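PDB 3WJ2: carboxylesterase from Ferroplasma acidiphilum, which hydrolyses carboxylic esters as a carboxylesterase adapted to low pH, probably by the serine mechanism of alpha/beta hydrolases. Local coordinates for residues Y203-K208 against E249-R254; G85-G90 against A159-A164; M31-L36 against L117-K122; P9-L14 against D291-I296. One frame throughout, in Å; residues are numbered along the deposited sequence.

Contact 1: Y203-K208 against E249-R254; sequences YVLTGK and EYDPLR
Leu-205 packs on Pro-252 and Leu-253 in a small apolar contact between two loops of the alpha/beta-hydrolase fold. One loop leads into helix 207-217. The other links strand 243-248 to helix 254-266 and begins a type I beta turn at Asp-251. In the hormone-sensitive lipase family the acid of the catalytic triad sits in this second loop. The position of Asp-251, whose side chain touches His-281, is consistent with that role. Leu-205 has CG anti to the backbone N (chi1 171°), which sends its CD2 branch across to the turn. CD2 meets Leu-253 CG at 4.0 Å, and the two side chains cross at about a right angle. The same methyl lies 4.1 Å from Pro-252 CG. Ile-210 of helix 207-217 touches all three residues. Within the turn, Leu-253 N donates to Asp-251 OD1 (2.9 Å, 160°), reaching it from above the carboxylate plane. With an alanine here in place of Asp-251, Leu-253 N would probably lose its capping acceptor and His-281 its carboxylate neighbour. The closest approach between the segments involves no methyl of Leu-205: Pro-252 CG lies 3.5 Å from the backbone oxygen Leu-205 O.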
loop_
_atom_site.group_PDB
_atom_site.type_symbol
_atom_site.label_atom_id
_atom_site.label_comp_id
_atom_site.label_asym_id
_atom_site.label_seq_id
_atom_site.Cartn_x
_atom_site.Cartn_y
_atom_site.Cartn_z
ATOM N N TYR B 203 -14.646 -13.430 2.220
ATOM C CA TYR B 203 -15.752 -14.001 3.070
ATOM C C TYR B 203 -16.258 -13.361 4.380
ATOM O O TYR B 203 -17.507 -13.415 4.583
ATOM C CB TYR B 203 -15.660 -15.545 3.201
ATOM C CG TYR B 203 -15.419 -16.243 1.864
ATOM C CD1 TYR B 203 -16.460 -16.458 0.938
ATOM C CD2 TYR B 203 -14.130 -16.675 1.522
ATOM C CE1 TYR B 203 -16.201 -17.092 -0.320
ATOM C CE2 TYR B 203 -13.868 -17.292 0.308
ATOM C CZ TYR B 203 -14.889 -17.499 -0.612
ATOM O OH TYR B 203 -14.544 -18.131 -1.791
ATOM N N VAL B 204 -15.405 -12.796 5.282
ATOM C CA VAL B 204 -15.937 -12.439 6.628
ATOM C C VAL B 204 -16.742 -11.155 6.588
ATOM O O VAL B 204 -17.890 -11.166 6.841
ATOM C CB VAL B 204 -14.972 -12.479 7.857
ATOM C CG1 VAL B 204 -15.781 -12.337 9.157
ATOM C CG2 VAL B 204 -14.163 -13.776 7.914
ATOM N N LEU B 205 -16.164 -10.026 6.247
ATOM C CA LEU B 205 -17.056 -8.890 5.962
ATOM C C LEU B 205 -16.906 -8.596 4.513
ATOM O O LEU B 205 -15.844 -8.151 4.094
ATOM C CB LEU B 205 -16.680 -7.701 6.827
ATOM C CG LEU B 205 -17.349 -6.374 6.515
ATOM C CD1 LEU B 205 -18.901 -6.507 6.715
ATOM C CD2 LEU B 205 -16.691 -5.275 7.383
ATOM N N THR B 206 -17.900 -8.879 3.679
ATOM C CA THR B 206 -17.773 -8.693 2.289
ATOM C C THR B 206 -18.310 -7.339 1.829
ATOM O O THR B 206 -19.087 -6.719 2.555
ATOM C CB THR B 206 -18.556 -9.756 1.481
ATOM O OG1 THR B 206 -19.949 -9.686 1.821
ATOM C CG2 THR B 206 -18.150 -11.149 1.867
ATOM N N GLY B 207 -17.972 -6.963 0.598
ATOM C CA GLY B 207 -18.542 -5.763 -0.058
ATOM C C GLY B 207 -20.059 -5.763 -0.161
ATOM O O GLY B 207 -20.756 -4.768 0.174
ATOM N N LYS B 208 -20.597 -6.899 -0.559
ATOM C CA LYS B 208 -22.043 -7.089 -0.686
ATOM C C LYS B 208 -22.716 -6.950 0.660
ATOM O O LYS B 208 -23.746 -6.305 0.737
ATOM C CB LYS B 208 -22.396 -8.434 -1.268
ATOM C CG LYS B 208 -22.100 -8.454 -2.773
ATOM C CD LYS B 208 -22.265 -9.886 -3.260
ATOM C CE LYS B 208 -23.741 -10.121 -3.504
ATOM N NZ LYS B 208 -23.926 -11.393 -4.233
ATOM N N GLU B 249 -5.438 -4.837 9.699
ATOM C CA GLU B 249 -4.780 -4.891 8.341
ATOM C C GLU B 249 -5.642 -5.380 7.199
ATOM O O GLU B 249 -5.700 -4.731 6.146
ATOM C CB GLU B 249 -3.522 -5.763 8.484
ATOM C CG GLU B 249 -2.724 -5.702 7.185
ATOM C CD GLU B 249 -1.409 -6.418 7.292
ATOM O OE1 GLU B 249 -1.101 -7.112 8.258
ATOM O OE2 GLU B 249 -0.588 -6.210 6.338
ATOM N N TYR B 250 -6.377 -6.474 7.428
ATOM C CA TYR B 250 -7.078 -7.090 6.279
ATOM C C TYR B 250 -8.570 -6.920 6.400
ATOM O O TYR B 250 -9.286 -7.828 6.771
ATOM C CB TYR B 250 -6.692 -8.584 6.341
ATOM C CG TYR B 250 -5.212 -8.836 5.980
ATOM C CD1 TYR B 250 -4.745 -8.514 4.724
ATOM C CD2 TYR B 250 -4.364 -9.380 6.893
ATOM C CE1 TYR B 250 -3.353 -8.740 4.422
ATOM C CE2 TYR B 250 -3.047 -9.695 6.606
ATOM C CZ TYR B 250 -2.567 -9.345 5.352
ATOM O OH TYR B 250 -1.261 -9.661 5.023
ATOM N N ASP B 251 -9.002 -5.705 6.249
ATOM C CA ASP B 251 -10.438 -5.387 6.586
ATOM C C ASP B 251 -10.836 -4.311 5.587
ATOM O O ASP B 251 -10.138 -3.286 5.414
ATOM C CB ASP B 251 -10.463 -4.829 8.038
ATOM C CG ASP B 251 -11.819 -4.277 8.462
ATOM O OD1 ASP B 251 -12.771 -4.128 7.746
ATOM O OD2 ASP B 251 -11.849 -4.034 9.706
ATOM N N PRO B 252 -11.942 -4.502 4.866
ATOM C CA PRO B 252 -12.377 -3.448 3.897
ATOM C C PRO B 252 -12.568 -2.048 4.510
ATOM O O PRO B 252 -12.426 -1.025 3.834
ATOM C CB PRO B 252 -13.644 -3.983 3.265
ATOM C CG PRO B 252 -14.100 -5.126 4.217
ATOM C CD PRO B 252 -12.933 -5.605 4.987
ATOM N N LEU B 253 -12.918 -1.981 5.818
ATOM C CA LEU B 253 -13.176 -0.711 6.486
ATOM C C LEU B 253 -11.931 0.055 6.924
ATOM O O LEU B 253 -12.019 1.128 7.496
ATOM C CB LEU B 253 -14.001 -0.955 7.786
ATOM C CG LEU B 253 -15.349 -1.495 7.451
ATOM C CD1 LEU B 253 -16.262 -1.424 8.762
ATOM C CD2 LEU B 253 -16.073 -0.958 6.283
ATOM N N ARG B 254 -10.717 -0.508 6.749
ATOM C CA ARG B 254 -9.507 -0.001 7.335
ATOM C C ARG B 254 -9.118 1.407 6.819
ATOM O O ARG B 254 -8.747 2.261 7.614
ATOM C CB ARG B 254 -8.361 -0.984 6.976
ATOM C CG ARG B 254 -6.953 -0.572 7.481
ATOM C CD ARG B 254 -5.879 -1.420 6.760
ATOM N NE ARG B 254 -5.714 -0.843 5.436
ATOM C CZ ARG B 254 -4.909 -1.420 4.528
ATOM N NH1 ARG B 254 -4.399 -2.644 4.738
ATOM N NH2 ARG B 254 -4.744 -0.829 3.347
#

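Contact 2: G85-G90 against A159-A164; sequences GGFLFG and ANLAAA
Phe-87 and Leu-161 mark the nearest backbone approach, 9.5 Å from CA to CA, between an irregular loop and a helix. The loop is sharply bent. Gly-85 O takes bonds from both Leu-88 N and Phe-89 N, and Gly-85, Gly-86 and Phe-87 all have positive phi. The sequence HGGGF, which ends at Phe-87, is the motif that shapes the oxyanion hole in the hormone-sensitive lipase family, so the loop probably does so here. The Phe-87 ring spans most of the gap. It arrives edge first, with Asn-160 and Leu-161 both near its plane. Its CZ lies 3.6 Å from Asn-160 OD1, and the amide stands perpendicular to the ring. Asn-160 ND2 bonds to the backbone oxygens of Ser-186 and Phe-229, which fix the turn of the amide. At the next ring corner, Phe-87 CE1 meets Leu-161 CD2 at 3.9 Å. Replacing Phe-87 by an alanine would probably open a gap beside Leu-161 and deprive Tyr-217 of its stacking partner. Asn-160 and Leu-161 lie early in helix 157-172, just past the GxSxG sequence, probably the nucleophile elbow, that runs into it from strand 150-155. Leu-161 also packs on helix 125-139, and Tyr-217 ends helix 207-217.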
loop_
_atom_site.group_PDB
_atom_site.type_symbol
_atom_site.label_atom_id
_atom_site.label_comp_id
_atom_site.label_asym_id
_atom_site.label_seq_id
_atom_site.Cartn_x
_atom_site.Cartn_y
_atom_site.Cartn_z
ATOM N N GLY B 85 -22.225 -5.206 14.825
ATOM C CA GLY B 85 -23.359 -5.959 14.172
ATOM C C GLY B 85 -24.076 -5.281 12.980
ATOM O O GLY B 85 -25.219 -5.580 12.657
ATOM N N GLY B 86 -23.305 -4.347 12.341
ATOM C CA GLY B 86 -23.856 -3.790 11.101
ATOM C C GLY B 86 -25.095 -2.952 11.247
ATOM O O GLY B 86 -25.738 -2.671 10.269
ATOM N N PHE B 87 -25.472 -2.601 12.492
ATOM C CA PHE B 87 -26.715 -1.869 12.798
ATOM C C PHE B 87 -27.925 -2.797 12.812
ATOM O O PHE B 87 -29.072 -2.346 13.096
ATOM C CB PHE B 87 -26.967 -0.567 11.973
ATOM C CG PHE B 87 -25.822 0.376 12.000
ATOM C CD1 PHE B 87 -25.651 1.238 13.062
ATOM C CD2 PHE B 87 -24.961 0.413 10.887
ATOM C CE1 PHE B 87 -24.511 2.165 12.970
ATOM C CE2 PHE B 87 -23.894 1.296 10.784
ATOM C CZ PHE B 87 -23.667 2.136 11.897
ATOM N N LEU B 88 -27.637 -4.092 12.548
ATOM C CA LEU B 88 -28.755 -5.025 12.256
ATOM C C LEU B 88 -28.827 -6.101 13.315
ATOM O O LEU B 88 -29.961 -6.526 13.641
ATOM C CB LEU B 88 -28.604 -5.618 10.838
ATOM C CG LEU B 88 -29.800 -6.411 10.281
ATOM C CD1 LEU B 88 -29.771 -6.219 8.784
ATOM C CD2 LEU B 88 -29.401 -7.819 10.701
ATOM N N PHE B 89 -27.685 -6.571 13.766
ATOM C CA PHE B 89 -27.636 -7.671 14.738
ATOM C C PHE B 89 -26.774 -7.357 15.926
ATOM O O PHE B 89 -26.231 -6.248 16.108
ATOM C CB PHE B 89 -27.296 -9.037 14.012
ATOM C CG PHE B 89 -25.879 -9.133 13.524
ATOM C CD1 PHE B 89 -24.920 -9.836 14.259
ATOM C CD2 PHE B 89 -25.509 -8.581 12.328
ATOM C CE1 PHE B 89 -23.564 -9.981 13.819
ATOM C CE2 PHE B 89 -24.202 -8.663 11.875
ATOM C CZ PHE B 89 -23.208 -9.320 12.604
ATOM N N GLY B 90 -26.539 -8.348 16.772
ATOM C CA GLY B 90 -25.832 -8.248 18.035
ATOM C C GLY B 90 -26.769 -7.759 19.157
ATOM O O GLY B 90 -27.757 -7.094 18.885
ATOM N N ALA B 159 -18.918 1.433 17.028
ATOM C CA ALA B 159 -17.841 2.494 17.044
ATOM C C ALA B 159 -18.265 3.651 16.131
ATOM O O ALA B 159 -17.796 4.787 16.431
ATOM C CB ALA B 159 -16.481 1.917 16.647
ATOM N N ASN B 160 -19.028 3.378 15.081
ATOM C CA ASN B 160 -19.591 4.530 14.287
ATOM C C ASN B 160 -20.444 5.375 15.213
ATOM O O ASN B 160 -20.350 6.594 15.271
ATOM C CB ASN B 160 -20.384 4.013 13.141
ATOM C CG ASN B 160 -21.261 5.065 12.539
ATOM O OD1 ASN B 160 -22.330 5.345 13.001
ATOM N ND2 ASN B 160 -20.851 5.546 11.398
ATOM N N LEU B 161 -21.313 4.713 16.024
ATOM C CA LEU B 161 -22.221 5.470 16.923
ATOM C C LEU B 161 -21.421 6.323 17.959
ATOM O O LEU B 161 -21.782 7.453 18.256
ATOM C CB LEU B 161 -23.155 4.499 17.726
ATOM C CG LEU B 161 -24.018 3.771 16.770
ATOM C CD1 LEU B 161 -24.906 2.719 17.614
ATOM C CD2 LEU B 161 -24.984 4.611 15.907
ATOM N N ALA B 162 -20.309 5.725 18.488
ATOM C CA ALA B 162 -19.481 6.360 19.454
ATOM C C ALA B 162 -18.822 7.636 18.796
ATOM O O ALA B 162 -18.891 8.685 19.405
ATOM C CB ALA B 162 -18.445 5.455 19.960
ATOM N N ALA B 163 -18.320 7.468 17.577
ATOM C CA ALA B 163 -17.607 8.598 16.927
ATOM C C ALA B 163 -18.696 9.619 16.627
ATOM O O ALA B 163 -18.441 10.824 16.826
ATOM C CB ALA B 163 -16.977 8.144 15.647
ATOM N N ALA B 164 -19.850 9.239 16.112
ATOM C CA ALA B 164 -20.883 10.206 15.684
ATOM C C ALA B 164 -21.476 10.970 16.843
ATOM O O ALA B 164 -21.736 12.169 16.715
ATOM C CB ALA B 164 -21.941 9.454 14.954
#

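Contact 3: M31-L36 against L117-K122; sequences MLRNFL and LAPEHK
Arg-33 reaches Glu-120 through two bent chains. The arginine runs extended from the helix with CG anti to its own N, then kinks at chi3 (-63°), which turns the guanidinium to the loop. Glu-120 folds at chi2 (88°) and brings its carboxylate back from the opposite direction. The two groups form a salt bridge end-on, with one nitrogen to each oxygen. It ties an N-terminal helix to a loop of the alpha/beta-hydrolase fold. Arg-33 NH1 bonds to Glu-120 OE1 at 2.9 Å and is nearly straight (168°). Glu-120 OE1 lies near the guanidinium plane and is met on its syn side, somewhat out of the carboxylate plane. Arg-33 NH2 donates to the syn lone pair of Glu-120 OE2, also at 2.9 Å. This second bond is more bent. The planes are turned by roughly half a right angle, so the pair is twisted rather than flat. Ala-118 O lies 2.8 Å from Arg-33 NH2, but the angle is poor for a hydrogen bond. Leu-117 adds an apolar border, its CD1 3.9 Å from Arg-33 NE. That NE donates to Leu-88 O, so the guanidinium is held from a second side. The site lies at the surface. It joins helix 29-43 to the loop between strand 109-113 and helix 125-139, while Pro-119, after a cis peptide bond, also touches Met-216 of helix 207-217.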
loop_
_atom_site.group_PDB
_atom_site.type_symbol
_atom_site.label_atom_id
_atom_site.label_comp_id
_atom_site.label_asym_id
_atom_site.label_seq_id
_atom_site.Cartn_x
_atom_site.Cartn_y
_atom_site.Cartn_z
ATOM N N MET B 31 -34.600 -12.820 9.998
ATOM C CA MET B 31 -34.032 -14.202 9.982
ATOM C C MET B 31 -32.540 -14.216 10.100
ATOM O O MET B 31 -31.955 -15.011 10.824
ATOM C CB MET B 31 -34.419 -14.843 8.630
ATOM C CG MET B 31 -35.889 -15.037 8.543
ATOM S SD MET B 31 -36.120 -16.701 9.250
ATOM C CE MET B 31 -35.545 -17.510 7.753
ATOM N N LEU B 32 -31.890 -13.245 9.424
ATOM C CA LEU B 32 -30.445 -13.155 9.507
ATOM C C LEU B 32 -29.973 -12.816 10.916
ATOM O O LEU B 32 -29.003 -13.348 11.379
ATOM C CB LEU B 32 -29.937 -12.117 8.510
ATOM C CG LEU B 32 -28.460 -11.826 8.505
ATOM C CD1 LEU B 32 -27.688 -13.070 7.947
ATOM C CD2 LEU B 32 -28.268 -10.663 7.603
ATOM N N ARG B 33 -30.682 -11.932 11.587
ATOM C CA ARG B 33 -30.368 -11.550 12.960
ATOM C C ARG B 33 -30.428 -12.775 13.858
ATOM O O ARG B 33 -29.560 -13.019 14.645
ATOM C CB ARG B 33 -31.388 -10.509 13.421
ATOM C CG ARG B 33 -31.259 -10.069 14.930
ATOM C CD ARG B 33 -32.325 -9.105 15.334
ATOM N NE ARG B 33 -32.176 -7.876 14.547
ATOM C CZ ARG B 33 -33.120 -7.333 13.797
ATOM N NH1 ARG B 33 -34.379 -7.872 13.718
ATOM N NH2 ARG B 33 -32.866 -6.226 13.071
ATOM N N ASN B 34 -31.528 -13.530 13.742
ATOM C CA ASN B 34 -31.636 -14.755 14.501
ATOM C C ASN B 34 -30.460 -15.714 14.212
ATOM O O ASN B 34 -29.848 -16.241 15.141
ATOM C CB ASN B 34 -32.962 -15.425 14.111
ATOM C CG ASN B 34 -32.987 -16.902 14.472
ATOM O OD1 ASN B 34 -32.673 -17.825 13.655
ATOM N ND2 ASN B 34 -33.262 -17.128 15.715
ATOM N N PHE B 35 -30.147 -15.920 12.938
ATOM C CA PHE B 35 -29.061 -16.790 12.603
ATOM C C PHE B 35 -27.758 -16.333 13.217
ATOM O O PHE B 35 -27.057 -17.079 13.833
ATOM C CB PHE B 35 -28.917 -16.916 11.089
ATOM C CG PHE B 35 -27.743 -17.759 10.681
ATOM C CD1 PHE B 35 -27.757 -19.172 10.892
ATOM C CD2 PHE B 35 -26.630 -17.183 10.067
ATOM C CE1 PHE B 35 -26.684 -19.940 10.516
ATOM C CE2 PHE B 35 -25.525 -17.972 9.689
ATOM C CZ PHE B 35 -25.564 -19.348 9.894
ATOM N N LEU B 36 -27.431 -15.058 13.040
ATOM C CA LEU B 36 -26.137 -14.642 13.473
ATOM C C LEU B 36 -26.067 -14.540 15.012
ATOM O O LEU B 36 -25.010 -14.925 15.604
ATOM C CB LEU B 36 -25.786 -13.303 12.787
ATOM C CG LEU B 36 -25.644 -13.368 11.254
ATOM C CD1 LEU B 36 -25.505 -11.867 10.731
ATOM C CD2 LEU B 36 -24.394 -14.190 10.896
ATOM N N LEU B 117 -32.272 -1.500 16.425
ATOM C CA LEU B 117 -31.632 -2.068 15.267
ATOM C C LEU B 117 -32.487 -1.907 14.014
ATOM O O LEU B 117 -33.706 -1.845 14.026
ATOM C CB LEU B 117 -31.352 -3.598 15.491
ATOM C CG LEU B 117 -30.490 -3.803 16.708
ATOM C CD1 LEU B 117 -30.527 -5.386 17.038
ATOM C CD2 LEU B 117 -29.076 -3.322 16.423
ATOM N N ALA B 118 -31.774 -1.870 12.878
ATOM C CA ALA B 118 -32.369 -1.699 11.557
ATOM C C ALA B 118 -32.632 -3.079 10.957
ATOM O O ALA B 118 -32.043 -4.100 11.418
ATOM C CB ALA B 118 -31.324 -0.993 10.674
ATOM N N PRO B 119 -33.586 -3.142 9.986
ATOM C CA PRO B 119 -34.326 -2.046 9.345
ATOM C C PRO B 119 -35.590 -1.658 10.075
ATOM O O PRO B 119 -36.240 -0.677 9.636
ATOM C CB PRO B 119 -34.723 -2.666 7.958
ATOM C CG PRO B 119 -34.912 -4.130 8.358
ATOM C CD PRO B 119 -33.826 -4.443 9.336
ATOM N N GLU B 120 -35.906 -2.363 11.180
ATOM C CA GLU B 120 -37.108 -1.989 11.887
ATOM C C GLU B 120 -36.994 -0.565 12.389
ATOM O O GLU B 120 -37.988 0.164 12.436
ATOM C CB GLU B 120 -37.439 -2.969 13.009
ATOM C CG GLU B 120 -37.691 -4.417 12.548
ATOM C CD GLU B 120 -36.426 -5.310 12.455
ATOM O OE1 GLU B 120 -36.594 -6.554 12.382
ATOM O OE2 GLU B 120 -35.288 -4.795 12.505
ATOM N N HIS B 121 -35.766 -0.177 12.734
ATOM C CA HIS B 121 -35.482 1.139 13.267
ATOM C C HIS B 121 -34.293 1.680 12.437
ATOM O O HIS B 121 -33.136 1.234 12.621
ATOM C CB HIS B 121 -35.146 1.131 14.756
ATOM C CG HIS B 121 -36.216 0.544 15.595
ATOM N ND1 HIS B 121 -37.319 1.255 16.015
ATOM C CD2 HIS B 121 -36.350 -0.709 16.072
ATOM C CE1 HIS B 121 -38.114 0.429 16.688
ATOM N NE2 HIS B 121 -37.556 -0.762 16.727
ATOM N N LYS B 122 -34.600 2.565 11.527
ATOM C CA LYS B 122 -33.573 3.099 10.638
ATOM C C LYS B 122 -32.889 4.310 11.242
ATOM O O LYS B 122 -33.377 4.920 12.251
ATOM C CB LYS B 122 -34.233 3.446 9.284
ATOM C CG LYS B 122 -34.408 2.129 8.496
ATOM C CD LYS B 122 -35.087 2.363 7.209
ATOM C CE LYS B 122 -35.181 1.118 6.433
ATOM N NZ LYS B 122 -33.975 0.724 5.637
#

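Contact 4: P9-L14 against D291-I296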
loop_
_atom_site.group_PDB
_atom_site.type_symbol
_atom_site.label_atom_id
_atom_site.label_comp_id
_atom_site.label_asym_id
_atom_site.label_seq_id
_atom_site.Cartn_x
_atom_site.Cartn_y
_atom_site.Cartn_z
ATOM N N PRO B 9 -3.116 -16.977 11.047
ATOM C CA PRO B 9 -3.801 -18.275 10.789
ATOM C C PRO B 9 -4.827 -18.621 11.822
ATOM O O PRO B 9 -5.721 -19.503 11.499
ATOM C CB PRO B 9 -2.666 -19.273 10.776
ATOM C CG PRO B 9 -1.405 -18.369 10.268
ATOM C CD PRO B 9 -1.665 -17.038 10.955
ATOM N N ASP B 10 -4.798 -17.996 13.020
ATOM C CA ASP B 10 -5.905 -18.096 13.963
ATOM C C ASP B 10 -7.275 -17.803 13.366
ATOM O O ASP B 10 -8.307 -18.328 13.865
ATOM C CB ASP B 10 -5.714 -17.254 15.230
ATOM C CG ASP B 10 -4.566 -17.693 16.083
ATOM O OD1 ASP B 10 -4.066 -18.836 15.974
ATOM O OD2 ASP B 10 -4.177 -16.914 16.966
ATOM N N PHE B 11 -7.375 -17.019 12.306
ATOM C CA PHE B 11 -8.701 -16.733 11.707
ATOM C C PHE B 11 -9.126 -17.725 10.605
ATOM O O PHE B 11 -10.157 -17.518 10.003
ATOM C CB PHE B 11 -8.716 -15.307 11.097
ATOM C CG PHE B 11 -8.473 -14.260 12.151
ATOM C CD1 PHE B 11 -9.427 -14.050 13.145
ATOM C CD2 PHE B 11 -7.315 -13.462 12.106
ATOM C CE1 PHE B 11 -9.249 -13.068 14.178
ATOM C CE2 PHE B 11 -7.083 -12.480 13.152
ATOM C CZ PHE B 11 -8.074 -12.283 14.152
ATOM N N ASN B 12 -8.299 -18.749 10.317
ATOM C CA ASN B 12 -8.634 -19.595 9.159
ATOM C C ASN B 12 -10.013 -20.264 9.380
ATOM O O ASN B 12 -10.820 -20.260 8.398
ATOM C CB ASN B 12 -7.523 -20.622 8.901
ATOM C CG ASN B 12 -6.248 -19.953 8.305
ATOM O OD1 ASN B 12 -6.285 -18.788 7.875
ATOM N ND2 ASN B 12 -5.138 -20.700 8.282
ATOM N N SER B 13 -10.289 -20.798 10.568
ATOM C CA SER B 13 -11.626 -21.332 10.851
ATOM C C SER B 13 -12.775 -20.396 10.607
ATOM O O SER B 13 -13.768 -20.791 9.999
ATOM C CB SER B 13 -11.722 -21.823 12.272
ATOM O OG SER B 13 -10.824 -22.908 12.400
ATOM N N LEU B 14 -12.640 -19.131 11.061
ATOM C CA LEU B 14 -13.744 -18.139 10.857
ATOM C C LEU B 14 -13.941 -17.801 9.397
ATOM O O LEU B 14 -15.096 -17.620 8.948
ATOM C CB LEU B 14 -13.459 -16.804 11.680
ATOM C CG LEU B 14 -13.840 -16.894 13.121
ATOM C CD1 LEU B 14 -13.180 -15.631 13.874
ATOM C CD2 LEU B 14 -15.399 -16.888 13.287
ATOM N N ASP B 291 -4.888 -15.034 19.884
ATOM C CA ASP B 291 -4.151 -14.485 20.935
ATOM C C ASP B 291 -3.691 -13.056 20.518
ATOM O O ASP B 291 -3.553 -12.180 21.389
ATOM C CB ASP B 291 -2.930 -15.339 21.349
ATOM C CG ASP B 291 -2.345 -14.841 22.664
ATOM O OD1 ASP B 291 -3.070 -14.861 23.710
ATOM O OD2 ASP B 291 -1.198 -14.348 22.676
ATOM N N GLY B 292 -3.302 -12.905 19.258
ATOM C CA GLY B 292 -2.921 -11.538 18.792
ATOM C C GLY B 292 -4.089 -10.576 19.034
ATOM O O GLY B 292 -3.814 -9.452 19.574
ATOM N N ALA B 293 -5.290 -10.944 18.610
ATOM C CA ALA B 293 -6.471 -10.065 18.824
ATOM C C ALA B 293 -6.680 -9.821 20.322
ATOM O O ALA B 293 -6.928 -8.725 20.794
ATOM C CB ALA B 293 -7.654 -10.608 18.178
ATOM N N ARG B 294 -6.647 -10.896 21.134
ATOM C CA ARG B 294 -6.719 -10.728 22.584
ATOM C C ARG B 294 -5.724 -9.720 23.139
ATOM O O ARG B 294 -6.075 -8.906 24.017
ATOM C CB ARG B 294 -6.474 -12.138 23.241
ATOM C CG ARG B 294 -6.763 -12.129 24.716
ATOM C CD ARG B 294 -6.480 -13.647 25.132
ATOM N NE ARG B 294 -7.063 -13.768 26.473
ATOM C CZ ARG B 294 -8.283 -14.275 26.737
ATOM N NH1 ARG B 294 -9.069 -14.814 25.799
ATOM N NH2 ARG B 294 -8.689 -14.307 27.990
ATOM N N ASN B 295 -4.457 -9.764 22.724
ATOM C CA ASN B 295 -3.443 -8.847 23.210
ATOM C C ASN B 295 -3.780 -7.383 22.742
ATOM O O ASN B 295 -3.533 -6.476 23.533
ATOM C CB ASN B 295 -2.103 -9.235 22.702
ATOM C CG ASN B 295 -1.536 -10.364 23.496
ATOM O OD1 ASN B 295 -1.010 -11.339 22.899
ATOM N ND2 ASN B 295 -1.643 -10.285 24.781
ATOM N N ILE B 296 -4.290 -7.201 21.551
ATOM C CA ILE B 296 -4.682 -5.794 21.099
ATOM C C ILE B 296 -5.785 -5.284 21.972
ATOM O O ILE B 296 -5.730 -4.102 22.425
ATOM C CB ILE B 296 -5.006 -5.795 19.588
ATOM C CG1 ILE B 296 -3.712 -5.984 18.843
ATOM C CG2 ILE B 296 -5.806 -4.501 19.135
ATOM C CD1 ILE B 296 -3.991 -6.373 17.358
HETATM O O HOH W 1 -3.082 -14.668 16.901
HETATM O O HOH W 2 -3.690 -17.772 19.338
#
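The Phe-11 ring presents its edge to Ala-293, with CZ 4.4 Å from Ala-293 CB and the methyl near the ring plane. Its other neighbours include Met-279 and Ile-280 at the end of strand 271-280, with Asp-286 and Ser-290 in the loop that follows. The second flat group is the carboxylate of Asp-10. Its CG lies anti to the carbonyl carbon (chi1 -65°), and OD2 faces the start of the helix opposite. Direct approach is long, 3.5 Å from Asp-10 OD2 to Asp-291 N. Two waters bridge Asp-10 OD2 to the helix start, one to Asp-291 N and one to Gly-292 N. Water 2 donates to Asp-10 OD2 at 2.6 Å and accepts from Asp-291 N at 3.0 Å. Water 1 also donates to OD2, over a short distance, and accepts from Gly-292 N at 3.0 Å. In the alpha/beta-hydrolase fold, helix 291-303 is the last helix of this chain and follows strand 271-280, the outermost of the sheet within this chain. The N-terminal segment 9-14, which leads into helix 12-20, comes to its first turn. A carboxylate placed there is likely to be stabilised by the positive end of the helix, here through water. Ala-293 N bonds instead to Ser-290 OG. Both acids also form salt bridges to the third subunit: Asp-10 OD1, whose strongest polar partner this is, with Arg-265 of that subunit, and Asp-291 OD2 with Arg-270 of that subunit. These arginines probably offset the like charges of the two carboxylates, whose OD2 atoms are 6.9 Å apart.

From the N terminus, residues 9-14 open the widest loop, which contact 4 closes only at 291-296. The other three contacts nest inside it. Residues 31-36 open contact 3 and 85-90 open contact 2. Contact 3 closes at 117-122 and contact 2 at 159-164, so these two cross. They also touch, through a probable backbone hydrogen bond from Ala-118 N to Phe-87 O. Contact 1 follows in series, from 203-208 to 249-254. It meets contact 4 where Val-204 packs on Leu-14. Contacts 3 and 4 anchor the N-terminal helices, contact 2 joins the loop after strand 78-82 to helix 157-172, and contact 1 joins the loops before helices 207-217 and 254-266. Contacts 1 and 4 also reach the third subunit.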